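Variant surface glycoprotein MITat 1.13 (Trypanosoma brucei, PDB 6Z8H) probably forms a GPI-anchored coat on the parasite surface, as one of many antigenically distinct coat proteins expressed in series to evade host immunity. Local coordinates at residues A[333-336]-A[337-340]. Residues are numbered along the deposited sequence; the frame is centred on the assembly and turned at random.
Sequences GSEY and NTKT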
loop_
_atom_site.group_PDB
_atom_site.type_symbol
_atom_site.label_atom_id
_atom_site.label_comp_id
_atom_site.label_asym_id
_atom_site.label_seq_id
_atom_site.Cartn_x
_atom_site.Cartn_y
_atom_site.Cartn_z
ATOM N N GLY A 333 8.638 -2.977 39.410
ATOM C CA GLY A 333 8.734 -2.118 38.247
ATOM C C GLY A 333 7.641 -1.086 38.125
ATOM O O GLY A 333 7.443 -0.535 37.041
ATOM N N SER A 334 6.920 -0.804 39.212
ATOM C CA SER A 334 5.796 0.123 39.164
ATOM C C SER A 334 6.223 1.555 38.872
ATOM O O SER A 334 5.383 2.370 38.483
ATOM C CB SER A 334 5.058 0.084 40.504
ATOM O OG SER A 334 5.934 0.376 41.570
ATOM N N GLU A 335 7.503 1.881 39.035
ATOM C CA GLU A 335 7.992 3.225 38.778
ATOM C C GLU A 335 8.833 3.289 37.505
ATOM O O GLU A 335 9.514 4.282 37.278
ATOM C CB GLU A 335 8.771 3.757 39.990
ATOM C CG GLU A 335 7.960 3.826 41.270
ATOM C CD GLU A 335 8.640 4.606 42.379
ATOM O OE1 GLU A 335 9.877 4.514 42.522
ATOM O OE2 GLU A 335 7.929 5.314 43.126
ATOM N N TYR A 336 8.785 2.252 36.664
ATOM C CA TYR A 336 9.637 2.195 35.478
ATOM C C TYR A 336 9.400 3.378 34.550
ATOM O O TYR A 336 10.346 3.891 33.936
ATOM C CB TYR A 336 9.373 0.884 34.733
ATOM C CG TYR A 336 10.156 0.647 33.457
ATOM C CD1 TYR A 336 11.543 0.589 33.469
ATOM C CD2 TYR A 336 9.500 0.446 32.242
ATOM C CE1 TYR A 336 12.254 0.353 32.314
ATOM C CE2 TYR A 336 10.209 0.201 31.087
ATOM C CZ TYR A 336 11.592 0.167 31.128
ATOM O OH TYR A 336 12.308 -0.076 29.999
ATOM N N ASN A 337 8.148 3.819 34.434
ATOM C CA ASN A 337 7.798 4.960 33.601
ATOM C C ASN A 337 7.699 6.260 34.387
ATOM O O ASN A 337 8.111 7.313 33.886
ATOM C CB ASN A 337 6.469 4.684 32.902
ATOM C CG ASN A 337 6.507 3.405 32.068
ATOM O OD1 ASN A 337 5.925 2.381 32.466
ATOM N ND2 ASN A 337 7.218 3.444 30.919
ATOM N N THR A 338 7.179 6.214 35.618
ATOM C CA THR A 338 7.007 7.443 36.378
ATOM C C THR A 338 8.320 7.974 36.935
ATOM O O THR A 338 8.406 9.173 37.219
ATOM C CB THR A 338 6.004 7.232 37.513
ATOM O OG1 THR A 338 6.415 6.120 38.322
ATOM C CG2 THR A 338 4.616 6.978 36.957
ATOM N N LYS A 339 9.341 7.127 37.087
ATOM C CA LYS A 339 10.617 7.561 37.653
ATOM C C LYS A 339 11.790 7.166 36.750
ATOM O O LYS A 339 12.583 8.023 36.339
ATOM C CB LYS A 339 10.810 7.003 39.073
ATOM C CG LYS A 339 9.744 7.452 40.049
ATOM C CD LYS A 339 10.016 8.841 40.625
ATOM C CE LYS A 339 9.813 8.839 42.144
ATOM N NZ LYS A 339 9.846 10.206 42.750
ATOM N N THR A 340 11.900 5.883 36.387
ATOM C CA THR A 340 13.115 5.450 35.696
ATOM C C THR A 340 13.265 6.163 34.358
ATOM O O THR A 340 14.325 6.696 34.042
ATOM C CB THR A 340 13.134 3.936 35.472
ATOM O OG1 THR A 340 12.693 3.262 36.648
ATOM C CG2 THR A 340 14.542 3.466 35.132
HETATM O O HOH W 1 5.743 3.648 36.078
#
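The carbonyl O of E335 accepts two backbone hydrogen bonds from the first turn of the helix. K339 N donates from 2.9 Å to E335 O, an i to i+4 bond that comes in tilted from the carbonyl plane. T340 N reaches E335 O at 3.0 Å, lies in that plane and makes the straighter bond, with an N-H...O angle of 166°. This second bond spans five residues and marks a wider, pi-type turn. The hydroxyl of T340 also lies near E335 O, but any bond there is weak.

One water joins the loop to the helix start. It donates to S334 O at 2.7 Å and accepts from T338 N at 3.0 Å. A first-turn N-H is thus satisfied by solvent.

Residues from Y336 on begin helix 336-345, and E335 holds the N-cap position. A type I beta turn, G333 to Y336, leads into it from the loop after helix 318-329 and is closed by Y336 N to G333 O.

The side chains of E335 and K339 make van der Waals contact. They run side by side in the same direction, with E335 CD 3.8 Å from K339 CG. Their charged ends do not touch; E335 OE2 and K339 NZ are 5.3 Å apart, so any attraction is probably modest. T338 OG1 packs over E335 CA at 3.3 Å.

The Y336 ring and the N337 amide touch through Y336 CD2 and N337 ND2, 4.0 Å apart, with their planes at 70°. Y336 CG is anti to the backbone N (chi1 179°) and beside the carbonyl carbon, which leaves the ring close to N337 N and T340 CB. The ring also meets W341 edge-to-face.

Two hydrogen bonds lead outside. Y336 OH bonds I284 O. N337 ND2 donates to T285 O, the next carbonyl in sequence.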